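PDB 2WNK: sporozoite-specific SAG protein from Toxoplasma gondii, which is a SAG2-related surface antigen of the sporozoite stage and, like other SRS proteins, probably takes part in attachment to host cells. Local coordinates for residues A[6-17]-A[117-128]; A[45-53]-A[94-102]. All blocks are in the same frame, centred on the assembly; numbering follows the deposited sequence.

Interaction 1 of 2, residues A[6-17]-A[117-128]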
ATOM      1  N   CYS A   6     -10.199 -10.212  17.282  1.00 15.44           N
ATOM      2  CA  CYS A   6      -9.463 -11.457  17.590  1.00 16.12           C
ATOM      3  C   CYS A   6     -10.280 -12.308  18.569  1.00 17.05           C
ATOM      4  O   CYS A   6     -10.044 -12.223  19.778  1.00 17.12           O
ATOM      5  CB  CYS A   6      -8.072 -11.126  18.135  1.00 14.99           C
ATOM      6  SG  CYS A   6      -6.755 -12.272  17.525  1.00 14.01           S
ATOM      7  N   GLU A   7     -11.198 -13.126  18.009  1.00 16.93           N
ATOM      8  CA  GLU A   7     -12.200 -13.930  18.738  1.00 17.63           C
ATOM      9  C   GLU A   7     -11.889 -15.413  18.980  1.00 17.84           C
ATOM     10  O   GLU A   7     -12.716 -16.139  19.571  1.00 18.20           O
ATOM     11  CB  GLU A   7     -13.518 -13.939  17.961  1.00 17.50           C
ATOM     12  CG  GLU A   7     -14.112 -12.582  17.660  1.00 18.25           C
ATOM     13  CD  GLU A   7     -15.482 -12.717  17.024  1.00 20.25           C
ATOM     14  OE1 GLU A   7     -15.615 -13.522  16.083  1.00 19.40           O
ATOM     15  OE2 GLU A   7     -16.433 -12.027  17.448  1.00 24.10           O
ATOM     16  N   THR A   8     -10.801 -15.916  18.426  1.00 16.87           N
ATOM     17  CA  THR A   8     -10.592 -17.342  18.538  1.00 16.75           C
ATOM     18  C   THR A   8      -9.286 -17.596  19.295  1.00 16.37           C
ATOM     19  O   THR A   8      -8.226 -17.294  18.790  1.00 16.58           O
ATOM     20  CB  THR A   8     -10.618 -18.056  17.141  1.00 17.06           C
ATOM     21  OG1 THR A   8     -11.801 -17.670  16.414  1.00 18.32           O
ATOM     22  CG2 THR A   8     -10.664 -19.562  17.321  1.00 17.99           C
ATOM     23  N   GLU A   9      -9.403 -18.109  20.516  1.00 16.35           N
ATOM     24  CA  GLU A   9      -8.201 -18.503  21.291  1.00 16.46           C
ATOM     25  C   GLU A   9      -7.454 -19.587  20.564  1.00 16.90           C
ATOM     26  O   GLU A   9      -8.078 -20.546  20.051  1.00 16.55           O
ATOM     27  CB  GLU A   9      -8.583 -19.028  22.653  1.00 17.37           C
ATOM     28  CG  GLU A   9      -8.824 -17.936  23.670  1.00 21.40           C
ATOM     29  CD  GLU A   9      -9.402 -18.487  24.938  1.00 26.18           C
ATOM     30  OE1 GLU A   9     -10.519 -19.046  24.891  1.00 31.17           O
ATOM     31  OE2 GLU A   9      -8.744 -18.391  25.991  1.00 28.30           O
ATOM     32  N   GLY A  10      -6.128 -19.477  20.576  1.00 16.33           N
ATOM     33  CA  GLY A  10      -5.293 -20.414  19.869  1.00 17.22           C
ATOM     34  C   GLY A  10      -5.216 -20.231  18.374  1.00 16.76           C
ATOM     35  O   GLY A  10      -4.567 -21.029  17.687  1.00 18.78           O
ATOM     36  N   SER A  11      -5.848 -19.191  17.848  1.00 18.57           N
ATOM     37  CA  SER A  11      -5.763 -18.912  16.411  1.00 18.67           C
ATOM     38  C   SER A  11      -5.408 -17.458  16.208  1.00 18.78           C
ATOM     39  O   SER A  11      -5.108 -16.745  17.171  1.00 18.17           O
ATOM     40  CB  SER A  11      -7.060 -19.277  15.656  1.00 19.61           C
ATOM     41  OG  SER A  11      -7.200 -20.696  15.538  1.00 22.33           O
ATOM     42  N   SER A  12      -5.435 -17.014  14.957  1.00 18.27           N
ATOM     43  CA  SER A  12      -4.898 -15.720  14.643  1.00 18.34           C
ATOM     44  C   SER A  12      -5.745 -15.044  13.569  1.00 17.64           C
ATOM     45  O   SER A  12      -6.496 -15.689  12.834  1.00 18.03           O
ATOM     46  CB  SER A  12      -3.442 -15.873  14.182  1.00 18.81           C
ATOM     47  OG  SER A  12      -2.840 -14.633  13.884  1.00 23.88           O
ATOM     48  N   ILE A  13      -5.625 -13.736  13.506  1.00 17.03           N
ATOM     49  CA  ILE A  13      -6.229 -13.004  12.409  1.00 16.59           C
ATOM     50  C   ILE A  13      -5.065 -12.294  11.740  1.00 16.71           C
ATOM     51  O   ILE A  13      -4.055 -11.968  12.399  1.00 16.39           O
ATOM     52  CB  ILE A  13      -7.306 -11.984  12.889  1.00 17.08           C
ATOM     53  CG1 ILE A  13      -6.705 -10.922  13.805  1.00 16.36           C
ATOM     54  CG2 ILE A  13      -8.492 -12.708  13.568  1.00 17.02           C
ATOM     55  CD1 ILE A  13      -7.707  -9.848  14.165  1.00 17.08           C
ATOM     56  N   SER A  14      -5.173 -12.111  10.425  1.00 17.07           N
ATOM     57  CA  SER A  14      -4.068 -11.556   9.682  1.00 17.53           C
ATOM     58  C   SER A  14      -4.501 -10.390   8.814  1.00 16.65           C
ATOM     59  O   SER A  14      -5.635 -10.342   8.302  1.00 16.01           O
ATOM     60  CB  SER A  14      -3.357 -12.605   8.841  1.00 17.77           C
ATOM     61  OG  SER A  14      -4.287 -13.278   8.012  1.00 23.00           O
ATOM     62  N   PHE A  15      -3.587  -9.434   8.691  1.00 16.31           N
ATOM     63  CA  PHE A  15      -3.802  -8.304   7.807  1.00 17.21           C
ATOM     64  C   PHE A  15      -2.556  -8.071   6.995  1.00 17.47           C
ATOM     65  O   PHE A  15      -1.471  -8.514   7.372  1.00 17.34           O
ATOM     66  CB  PHE A  15      -4.085  -7.038   8.606  1.00 16.65           C
ATOM     67  CG  PHE A  15      -5.205  -7.154   9.554  1.00 17.21           C
ATOM     68  CD1 PHE A  15      -6.494  -6.737   9.212  1.00 17.14           C
ATOM     69  CD2 PHE A  15      -4.976  -7.635  10.841  1.00 15.12           C
ATOM     70  CE1 PHE A  15      -7.518  -6.817  10.131  1.00 17.14           C
ATOM     71  CE2 PHE A  15      -6.019  -7.719  11.757  1.00 17.69           C
ATOM     72  CZ  PHE A  15      -7.283  -7.321  11.409  1.00 19.37           C
ATOM     73  N   THR A  16      -2.708  -7.347   5.892  1.00 18.73           N
ATOM     74  CA  THR A  16      -1.569  -6.983   5.074  1.00 20.22           C
ATOM     75  C   THR A  16      -1.610  -5.478   4.791  1.00 20.35           C
ATOM     76  O   THR A  16      -2.674  -4.927   4.464  1.00 21.87           O
ATOM     77  CB  THR A  16      -1.584  -7.748   3.748  1.00 20.85           C
ATOM     78  OG1 THR A  16      -1.618  -9.161   4.000  1.00 22.39           O
ATOM     79  CG2 THR A  16      -0.354  -7.415   2.925  1.00 21.63           C
ATOM     80  N   VAL A  17      -0.469  -4.821   4.929  1.00 19.31           N
ATOM     81  CA  VAL A  17      -0.353  -3.410   4.591  1.00 19.46           C
ATOM     82  C   VAL A  17       0.329  -3.322   3.227  1.00 19.69           C
ATOM     83  O   VAL A  17       1.468  -3.742   3.064  1.00 18.35           O
ATOM     84  CB  VAL A  17       0.445  -2.611   5.649  1.00 19.24           C
ATOM     85  CG1 VAL A  17       0.644  -1.159   5.185  1.00 20.59           C
ATOM     86  CG2 VAL A  17      -0.293  -2.626   7.022  1.00 17.58           C
ATOM     87  N   PRO A 117      -0.471 -18.911  21.704  1.00 12.29           N
ATOM     88  CA  PRO A 117      -0.798 -19.520  22.980  1.00 12.03           C
ATOM     89  C   PRO A 117      -2.262 -19.953  23.028  1.00 11.91           C
ATOM     90  O   PRO A 117      -3.133 -19.298  22.435  1.00 12.04           O
ATOM     91  CB  PRO A 117      -0.525 -18.401  23.988  1.00 11.11           C
ATOM     92  CG  PRO A 117       0.580 -17.586  23.318  1.00 10.03           C
ATOM     93  CD  PRO A 117       0.166 -17.595  21.865  1.00 11.98           C
ATOM     94  N   SER A 118      -2.532 -21.053  23.722  1.00 12.59           N
ATOM     95  CA  SER A 118      -3.875 -21.624  23.652  1.00 12.10           C
ATOM     96  C   SER A 118      -4.926 -20.744  24.329  1.00 14.00           C
ATOM     97  O   SER A 118      -6.134 -20.974  24.135  1.00 13.96           O
ATOM     98  CB  SER A 118      -3.894 -23.034  24.265  1.00 13.06           C
ATOM     99  OG  SER A 118      -3.470 -22.973  25.599  1.00 12.06           O
ATOM    100  N   ASP A 119      -4.484 -19.783  25.145  1.00 13.15           N
ATOM    101  CA  ASP A 119      -5.412 -18.878  25.855  1.00 14.40           C
ATOM    102  C   ASP A 119      -5.403 -17.437  25.359  1.00 14.06           C
ATOM    103  O   ASP A 119      -5.907 -16.546  26.061  1.00 14.73           O
ATOM    104  CB  ASP A 119      -5.113 -18.863  27.365  1.00 15.77           C
ATOM    105  CG  ASP A 119      -3.672 -18.459  27.666  1.00 17.27           C
ATOM    106  OD1 ASP A 119      -3.403 -18.047  28.813  1.00 24.66           O
ATOM    107  OD2 ASP A 119      -2.829 -18.525  26.762  1.00 18.10           O
ATOM    108  N   LYS A 120      -4.844 -17.222  24.179  1.00 13.11           N
ATOM    109  CA  LYS A 120      -4.710 -15.857  23.608  1.00 13.28           C
ATOM    110  C   LYS A 120      -5.076 -15.897  22.143  1.00 12.93           C
ATOM    111  O   LYS A 120      -5.145 -16.974  21.569  1.00 13.71           O
ATOM    112  CB  LYS A 120      -3.270 -15.345  23.796  1.00 14.14           C
ATOM    113  CG  LYS A 120      -2.919 -15.137  25.275  1.00 15.83           C
ATOM    114  CD  LYS A 120      -1.434 -14.804  25.476  1.00 14.62           C
ATOM    115  CE  LYS A 120      -0.985 -15.134  26.896  1.00 18.21           C
ATOM    116  NZ  LYS A 120       0.267 -14.419  27.242  1.00 18.58           N
ATOM    117  N   CYS A 121      -5.282 -14.728  21.518  1.00 12.68           N
ATOM    118  CA  CYS A 121      -5.585 -14.688  20.094  1.00 12.87           C
ATOM    119  C   CYS A 121      -4.506 -13.836  19.440  1.00 12.92           C
ATOM    120  O   CYS A 121      -4.109 -12.809  20.003  1.00 12.62           O
ATOM    121  CB  CYS A 121      -7.015 -14.105  19.848  1.00 14.09           C
ATOM    122  SG  CYS A 121      -7.479 -14.080  18.082  1.00 14.27           S
ATOM    123  N   GLY A 122      -4.002 -14.247  18.271  1.00 12.64           N
ATOM    124  CA  GLY A 122      -2.827 -13.604  17.681  1.00 11.20           C
ATOM    125  C   GLY A 122      -3.247 -12.705  16.514  1.00 12.38           C
ATOM    126  O   GLY A 122      -4.230 -12.982  15.821  1.00 13.17           O
ATOM    127  N   VAL A 123      -2.519 -11.608  16.350  1.00 12.64           N
ATOM    128  CA  VAL A 123      -2.719 -10.666  15.255  1.00 13.61           C
ATOM    129  C   VAL A 123      -1.418 -10.575  14.501  1.00 13.89           C
ATOM    130  O   VAL A 123      -0.381 -10.254  15.102  1.00 15.31           O
ATOM    131  CB  VAL A 123      -3.028  -9.283  15.792  1.00 13.22           C
ATOM    132  CG1 VAL A 123      -3.091  -8.260  14.619  1.00 13.30           C
ATOM    133  CG2 VAL A 123      -4.357  -9.313  16.520  1.00 13.21           C
ATOM    134  N   HIS A 124      -1.451 -10.936  13.222  1.00 13.99           N
ATOM    135  CA  HIS A 124      -0.261 -10.922  12.391  1.00 15.09           C
ATOM    136  C   HIS A 124      -0.472  -9.841  11.328  1.00 15.60           C
ATOM    137  O   HIS A 124      -1.455  -9.913  10.569  1.00 15.87           O
ATOM    138  CB  HIS A 124      -0.095 -12.254  11.709  1.00 14.61           C
ATOM    139  CG  HIS A 124       0.998 -12.260  10.690  1.00 19.69           C
ATOM    140  ND1 HIS A 124       0.865 -12.882   9.470  1.00 23.57           N
ATOM    141  CD2 HIS A 124       2.219 -11.671  10.682  1.00 18.55           C
ATOM    142  CE1 HIS A 124       1.969 -12.704   8.763  1.00 24.89           C
ATOM    143  NE2 HIS A 124       2.807 -11.975   9.477  1.00 22.12           N
ATOM    144  N   ILE A 125       0.427  -8.865  11.282  1.00 14.25           N
ATOM    145  CA  ILE A 125       0.340  -7.830  10.252  1.00 12.96           C
ATOM    146  C   ILE A 125       1.551  -7.975   9.342  1.00 14.46           C
ATOM    147  O   ILE A 125       2.698  -7.842   9.803  1.00 14.82           O
ATOM    148  CB  ILE A 125       0.263  -6.416  10.831  1.00 12.98           C
ATOM    149  CG1 ILE A 125      -0.960  -6.285  11.765  1.00 13.56           C
ATOM    150  CG2 ILE A 125       0.220  -5.414   9.667  1.00 13.90           C
ATOM    151  CD1 ILE A 125      -0.971  -5.014  12.645  1.00 16.52           C
ATOM    152  N   LEU A 126       1.279  -8.297   8.081  1.00 14.13           N
ATOM    153  CA  LEU A 126       2.307  -8.393   7.038  1.00 15.63           C
ATOM    154  C   LEU A 126       2.440  -7.034   6.338  1.00 16.21           C
ATOM    155  O   LEU A 126       1.470  -6.511   5.805  1.00 14.89           O
ATOM    156  CB  LEU A 126       1.933  -9.464   6.018  1.00 16.89           C
ATOM    157  CG  LEU A 126       3.019  -9.614   4.934  1.00 17.94           C
ATOM    158  CD1 LEU A 126       4.319 -10.067   5.537  1.00 18.85           C
ATOM    159  CD2 LEU A 126       2.607 -10.512   3.769  1.00 20.88           C
ATOM    160  N   VAL A 127       3.631  -6.458   6.359  1.00 15.52           N
ATOM    161  CA  VAL A 127       3.836  -5.159   5.742  1.00 16.51           C
ATOM    162  C   VAL A 127       4.693  -5.354   4.478  1.00 16.63           C
ATOM    163  O   VAL A 127       5.811  -5.875   4.538  1.00 16.31           O
ATOM    164  CB  VAL A 127       4.500  -4.187   6.718  1.00 16.11           C
ATOM    165  CG1 VAL A 127       4.671  -2.826   6.071  1.00 18.64           C
ATOM    166  CG2 VAL A 127       3.658  -4.056   8.006  1.00 18.56           C
ATOM    167  N   LYS A 128       4.151  -4.965   3.332  1.00 16.56           N
ATOM    168  CA  LYS A 128       4.846  -5.197   2.055  1.00 17.18           C
ATOM    169  C   LYS A 128       5.980  -4.200   1.865  1.00 16.54           C
ATOM    170  O   LYS A 128       5.978  -3.131   2.499  1.00 16.51           O
ATOM    171  CB  LYS A 128       3.861  -5.068   0.890  1.00 18.91           C
ATOM    172  CG  LYS A 128       2.718  -6.084   0.919  1.00 22.01           C
ATOM    173  CD  LYS A 128       3.134  -7.352   0.199  1.00 23.07           C
ATOM    174  CE  LYS A 128       2.094  -8.462   0.278  1.00 25.98           C
ATOM    175  NZ  LYS A 128       1.034  -8.282  -0.757  1.00 27.19           N
TER
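Strands 12-17 and 121-127 form a parallel pair at the edge of the mixed sheet of the first SRS domain, with Ser12 beside Gly122 and Val17 beside Val127. Their directions differ by 19°. Ile13, Phe15 and Val17 of the outermost strand use both backbone polar atoms on this neighbour. Their N-H groups go to Gly122 O, His124 O and Leu126 O. Their carbonyls receive the N-H of His124, Leu126 and Lys128. The shortest is Val17 N to Leu126 O, at 2.7 Å.

Ile13, Phe15 and Val17 share one face with Val123, Ile125 and Val127, packed against strands 22-28 and 80-86. Ile13 holds CG1 between its backbone N and carbonyl carbon (chi1 62°). This lays it alongside Val123, with CG1 3.9 Å from Val123 CG2. The other methyl, Val123 CG1, meets the edge of the Phe15 ring at CE2, 4.1 Å away. Val17 CG2 crosses to Ile125 CG2 at 3.9 Å.

The reverse face carries Ser12, Ser14, Thr16, His124 and Leu126. Ser12 OG lies 2.9 Å from Gly122 O, which Ile13 N already holds; its proton may go weakly there or to Ile13 O. The end of His124 leads away; its NE2 probably hydrogen-bonds Ser95 OG, and its ring stacks on Phe97.

Before the strands, the type II turn Thr8-Ser11 meets the type I turn Pro117-Lys120. Gly10 N of the first donates to Lys120 O of the second at 2.9 Å, and Ser11 O takes Gly122 N. A disulfide locks this end: Cys6 SG is 2.0 Å from Cys121 SG, with a torsion of -80° about the bond.

Interaction 2 of 2, residues A[45-53]-A[94-102]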
ATOM      1  N   THR A  45       6.162   2.586  21.716  1.00 17.20           N
ATOM      2  CA  THR A  45       5.319   1.436  21.347  1.00 16.47           C
ATOM      3  C   THR A  45       6.173   0.236  21.013  1.00 16.22           C
ATOM      4  O   THR A  45       7.179   0.393  20.324  1.00 16.48           O
ATOM      5  CB  THR A  45       4.498   1.750  20.088  1.00 15.96           C
ATOM      6  OG1 THR A  45       3.664   2.884  20.365  1.00 14.69           O
ATOM      7  CG2 THR A  45       3.604   0.578  19.703  1.00 13.65           C
ATOM      8  N   LYS A  46       5.761  -0.946  21.484  1.00 15.28           N
ATOM      9  CA  LYS A  46       6.469  -2.176  21.152  1.00 16.23           C
ATOM     10  C   LYS A  46       5.586  -3.117  20.332  1.00 15.69           C
ATOM     11  O   LYS A  46       4.341  -3.017  20.374  1.00 16.15           O
ATOM     12  CB  LYS A  46       6.953  -2.876  22.424  1.00 16.48           C
ATOM     13  CG  LYS A  46       7.882  -2.006  23.266  1.00 18.26           C
ATOM     14  CD  LYS A  46       8.651  -2.848  24.281  1.00 20.28           C
ATOM     15  CE  LYS A  46       9.773  -3.633  23.600  1.00 19.76           C
ATOM     16  NZ  LYS A  46      10.498  -4.569  24.525  1.00 18.48           N
ATOM     17  N   VAL A  47       6.214  -4.023  19.588  1.00 14.31           N
ATOM     18  CA  VAL A  47       5.475  -5.031  18.817  1.00 13.62           C
ATOM     19  C   VAL A  47       6.126  -6.366  19.112  1.00 12.89           C
ATOM     20  O   VAL A  47       7.299  -6.411  19.481  1.00 12.91           O
ATOM     21  CB  VAL A  47       5.564  -4.802  17.318  1.00 12.76           C
ATOM     22  CG1 VAL A  47       4.976  -3.390  16.974  1.00 13.94           C
ATOM     23  CG2 VAL A  47       7.044  -4.945  16.835  1.00 13.27           C
ATOM     24  N   CYS A  48       5.398  -7.462  18.902  1.00 13.21           N
ATOM     25  CA  CYS A  48       6.058  -8.793  18.931  1.00 13.48           C
ATOM     26  C   CYS A  48       6.638  -9.110  17.558  1.00 12.66           C
ATOM     27  O   CYS A  48       6.157  -8.610  16.534  1.00 13.31           O
ATOM     28  CB  CYS A  48       5.097  -9.867  19.396  1.00 14.00           C
ATOM     29  SG  CYS A  48       4.607  -9.510  21.066  1.00 15.33           S
ATOM     30  N   THR A  49       7.702  -9.911  17.546  1.00 12.78           N
ATOM     31  CA  THR A  49       8.332 -10.273  16.300  1.00 12.13           C
ATOM     32  C   THR A  49       8.236 -11.775  16.046  1.00 12.11           C
ATOM     33  O   THR A  49       8.778 -12.288  15.077  1.00 11.78           O
ATOM     34  CB  THR A  49       9.814  -9.804  16.271  1.00 13.18           C
ATOM     35  OG1 THR A  49      10.468 -10.330  17.450  1.00 13.83           O
ATOM     36  CG2 THR A  49       9.844  -8.256  16.222  1.00 14.44           C
ATOM     37  N   THR A  50       7.529 -12.461  16.940  1.00 11.49           N
ATOM     38  CA  THR A  50       7.076 -13.828  16.736  1.00 11.88           C
ATOM     39  C   THR A  50       5.607 -13.905  17.178  1.00 11.70           C
ATOM     40  O   THR A  50       5.125 -13.072  17.970  1.00 11.91           O
ATOM     41  CB  THR A  50       7.849 -14.827  17.575  1.00 12.84           C
ATOM     42  OG1 THR A  50       7.773 -14.389  18.932  1.00 11.33           O
ATOM     43  CG2 THR A  50       9.324 -14.933  17.088  1.00 11.59           C
ATOM     44  N   ALA A  51       4.893 -14.897  16.664  1.00 10.95           N
ATOM     45  CA  ALA A  51       3.446 -14.982  16.885  1.00 12.70           C
ATOM     46  C   ALA A  51       3.041 -15.232  18.357  1.00 12.50           C
ATOM     47  O   ALA A  51       1.888 -14.975  18.748  1.00 12.24           O
ATOM     48  CB  ALA A  51       2.833 -16.029  15.965  1.00 12.83           C
ATOM     49  N   ASP A  52       3.976 -15.749  19.171  1.00 11.24           N
ATOM     50  CA  ASP A  52       3.723 -15.966  20.625  1.00 11.98           C
ATOM     51  C   ASP A  52       4.406 -14.948  21.513  1.00 11.24           C
ATOM     52  O   ASP A  52       4.456 -15.136  22.705  1.00 10.86           O
ATOM     53  CB  ASP A  52       4.124 -17.370  21.063  1.00 10.46           C
ATOM     54  CG  ASP A  52       5.627 -17.626  20.967  1.00  9.34           C
ATOM     55  OD1 ASP A  52       6.339 -16.812  20.326  1.00 11.04           O
ATOM     56  OD2 ASP A  52       6.049 -18.678  21.451  1.00 10.86           O
ATOM     57  N   CYS A  53       4.889 -13.852  20.905  1.00 11.99           N
ATOM     58  CA  CYS A  53       5.509 -12.778  21.653  1.00 12.80           C
ATOM     59  C   CYS A  53       6.725 -13.275  22.437  1.00 12.34           C
ATOM     60  O   CYS A  53       7.125 -12.670  23.444  1.00 12.47           O
ATOM     61  CB  CYS A  53       4.487 -12.113  22.558  1.00 13.33           C
ATOM     62  SG  CYS A  53       3.379 -11.047  21.605  1.00 15.44           S
ATOM     63  N   THR A  94       8.102  -7.266   5.834  1.00 19.48           N
ATOM     64  CA  THR A  94       8.295  -7.859   7.138  1.00 20.73           C
ATOM     65  C   THR A  94       6.983  -8.037   7.872  1.00 19.84           C
ATOM     66  O   THR A  94       5.900  -7.647   7.382  1.00 20.02           O
ATOM     67  CB  THR A  94       9.276  -7.025   7.948  1.00 21.76           C
ATOM     68  OG1 THR A  94       9.643  -7.753   9.136  1.00 23.89           O
ATOM     69  CG2 THR A  94       8.677  -5.687   8.250  1.00 22.66           C
ATOM     70  N   SER A  95       7.082  -8.638   9.050  1.00 17.79           N
ATOM     71  CA  SER A  95       5.893  -9.001   9.807  1.00 17.82           C
ATOM     72  C   SER A  95       5.999  -8.453  11.226  1.00 16.51           C
ATOM     73  O   SER A  95       7.055  -8.529  11.865  1.00 16.55           O
ATOM     74  CB  SER A  95       5.747 -10.518   9.890  1.00 17.67           C
ATOM     75  OG  SER A  95       5.269 -11.076   8.678  1.00 20.66           O
ATOM     76  N   VAL A  96       4.904  -7.899  11.731  1.00 15.56           N
ATOM     77  CA  VAL A  96       4.784  -7.639  13.150  1.00 15.00           C
ATOM     78  C   VAL A  96       3.607  -8.437  13.742  1.00 15.42           C
ATOM     79  O   VAL A  96       2.676  -8.796  13.037  1.00 14.56           O
ATOM     80  CB  VAL A  96       4.670  -6.141  13.515  1.00 15.28           C
ATOM     81  CG1 VAL A  96       5.946  -5.379  13.025  1.00 17.44           C
ATOM     82  CG2 VAL A  96       3.428  -5.500  12.915  1.00 15.06           C
ATOM     83  N   PHE A  97       3.657  -8.658  15.039  1.00 13.40           N
ATOM     84  CA  PHE A  97       2.663  -9.487  15.729  1.00 13.64           C
ATOM     85  C   PHE A  97       2.214  -8.841  16.997  1.00 13.19           C
ATOM     86  O   PHE A  97       2.978  -8.101  17.666  1.00 14.36           O
ATOM     87  CB  PHE A  97       3.277 -10.857  16.102  1.00 12.57           C
ATOM     88  CG  PHE A  97       3.759 -11.653  14.940  1.00 13.11           C
ATOM     89  CD1 PHE A  97       2.897 -12.533  14.316  1.00 12.45           C
ATOM     90  CD2 PHE A  97       5.058 -11.504  14.453  1.00 15.60           C
ATOM     91  CE1 PHE A  97       3.334 -13.295  13.244  1.00 13.83           C
ATOM     92  CE2 PHE A  97       5.499 -12.270  13.388  1.00 14.83           C
ATOM     93  CZ  PHE A  97       4.644 -13.151  12.788  1.00 14.76           C
ATOM     94  N   PHE A  98       0.949  -9.143  17.368  1.00 12.05           N
ATOM     95  CA  PHE A  98       0.476  -8.848  18.701  1.00 10.56           C
ATOM     96  C   PHE A  98      -0.282 -10.037  19.266  1.00 11.36           C
ATOM     97  O   PHE A  98      -0.681 -10.948  18.502  1.00 12.13           O
ATOM     98  CB  PHE A  98      -0.510  -7.661  18.648  1.00 10.70           C
ATOM     99  CG  PHE A  98       0.093  -6.431  18.017  1.00 12.29           C
ATOM    100  CD1 PHE A  98       0.909  -5.588  18.777  1.00 13.11           C
ATOM    101  CD2 PHE A  98      -0.115  -6.154  16.668  1.00 13.71           C
ATOM    102  CE1 PHE A  98       1.490  -4.448  18.239  1.00 13.97           C
ATOM    103  CE2 PHE A  98       0.474  -5.020  16.098  1.00 14.04           C
ATOM    104  CZ  PHE A  98       1.281  -4.172  16.888  1.00 12.33           C
ATOM    105  N   LEU A  99      -0.498 -10.035  20.588  1.00 11.86           N
ATOM    106  CA  LEU A  99      -1.472 -10.939  21.167  1.00 11.26           C
ATOM    107  C   LEU A  99      -2.577 -10.166  21.862  1.00 12.56           C
ATOM    108  O   LEU A  99      -2.311  -9.130  22.493  1.00 12.50           O
ATOM    109  CB  LEU A  99      -0.803 -11.817  22.231  1.00 11.61           C
ATOM    110  CG  LEU A  99       0.151 -12.820  21.568  1.00 13.13           C
ATOM    111  CD1 LEU A  99       1.079 -13.465  22.599  1.00 16.14           C
ATOM    112  CD2 LEU A  99      -0.649 -13.901  20.804  1.00 13.83           C
ATOM    113  N   CYS A 100      -3.784 -10.731  21.840  1.00 12.81           N
ATOM    114  CA  CYS A 100      -4.887 -10.252  22.652  1.00 13.30           C
ATOM    115  C   CYS A 100      -5.012 -11.295  23.762  1.00 13.97           C
ATOM    116  O   CYS A 100      -5.132 -12.495  23.468  1.00 14.98           O
ATOM    117  CB  CYS A 100      -6.177 -10.230  21.829  1.00 14.48           C
ATOM    118  SG  CYS A 100      -6.207  -9.014  20.441  1.00 14.17           S
ATOM    119  N   GLN A 101      -4.940 -10.839  24.987  1.00 13.80           N
ATOM    120  CA  GLN A 101      -4.908 -11.715  26.139  1.00 14.94           C
ATOM    121  C   GLN A 101      -5.781 -11.204  27.252  1.00 15.95           C
ATOM    122  O   GLN A 101      -6.144 -10.090  27.252  1.00 14.23           O
ATOM    123  CB  GLN A 101      -3.479 -11.865  26.656  1.00 15.89           C
ATOM    124  CG  GLN A 101      -2.887 -10.734  27.347  1.00 18.55           C
ATOM    125  CD  GLN A 101      -1.390 -10.870  27.623  1.00 21.10           C
ATOM    126  OE1 GLN A 101      -0.814 -10.112  28.365  1.00 22.15           O
ATOM    127  NE2 GLN A 101      -0.786 -11.802  26.999  1.00 15.95           N
ATOM    128  N   ARG A 102      -6.085 -12.068  28.205  1.00 18.06           N
ATOM    129  CA  ARG A 102      -6.742 -11.651  29.424  1.00 20.32           C
ATOM    130  C   ARG A 102      -5.994 -10.568  30.157  1.00 20.19           C
ATOM    131  O   ARG A 102      -4.809 -10.493  30.146  1.00 20.74           O
ATOM    132  CB  ARG A 102      -6.937 -12.866  30.364  1.00 20.20           C
ATOM    133  CG  ARG A 102      -8.243 -13.566  30.214  1.00 24.32           C
ATOM    134  CD  ARG A 102      -8.235 -15.076  30.443  1.00 27.13           C
ATOM    135  NE  ARG A 102      -8.457 -15.653  29.145  1.00 33.28           N
ATOM    136  CZ  ARG A 102      -8.160 -16.868  28.742  1.00 33.41           C
ATOM    137  NH1 ARG A 102      -8.407 -17.159  27.506  1.00 29.00           N
ATOM    138  NH2 ARG A 102      -7.671 -17.802  29.581  1.00 35.28           N
TER
HETATM  139  O   HOH W   1       0.415 -13.304  17.058  1.00 10.07           O
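Cys48 and Phe97 make a single antiparallel bridge, a hydrogen-bonded pair, where the short strand 46-48 crosses the long strand 94-101 at 94° in the first SRS domain. Cys48 N donates a hydrogen bond to Phe97 O, at 2.8 Å. Phe97 N returns a bond to Cys48 O at 2.9 Å, from 36° out of the carbonyl plane. Both bonds are bent; consistent with the steep crossing, the pairing is limited to this one bridge.

A disulfide joins Cys48 to Cys53, and within this loop Cys53 N bonds Thr50 O in a type I turn. One water donates to two acceptors, Ala51 O at 2.8 Å and Phe98 O at 3.0 Å. Thr50 OG1 bonds Ser54 OG and may also reach Asp52 OD1, which takes Ser54 N. Lys46 NZ forms a salt bridge with Glu56.

The loop backbone lies over one face of the Phe97 ring. Ala51 N sits over the ring centre and Ala51 CA is 3.6 Å from Phe97 CD1, while Cys48 O lies at the edge. Phe97 CG is anti to its carbonyl carbon (chi1 -60°), which turns the ring under the loop. Leu99 reaches the disulfide, with CD1 3.5 Å from Cys53 SG. Val47 CG1 packs 3.8 Å from Phe98 CZ.

Strand 46-48 also pairs with strand 56-58, through Val47 and Ala57. Strand 94-101 is bonded to strand 121-127, among other pairs Phe98 with Val123, so Phe98 O has a strand partner besides the water. The Phe98 side chain reaches Ile35 of strand 34-36 and Leu68 of strand 66-72.

In the fold
Both interactions belong to the first SRS domain, their centres about 9 Å apart. Interaction 2 is nested in the chain loop that interaction 1 closes. Strands 121-127 and 94-101 are neighbours in one sheet; strand 46-48 belongs to a small sheet with 56-58. Interaction 1 is a continuous strand pairing with 883 Å² buried; interaction 2 buries 491 Å² and rests on one bridge, a ring and a water. Interaction 1 has an exposed serine and threonine face; interaction 2, with one exposed residue among 12, is the less exposed. One disulfide links the segments of interaction 1; the other stays within 45-53. His124 and Ser95, joined by a probable hydrogen bond, connect the contacts.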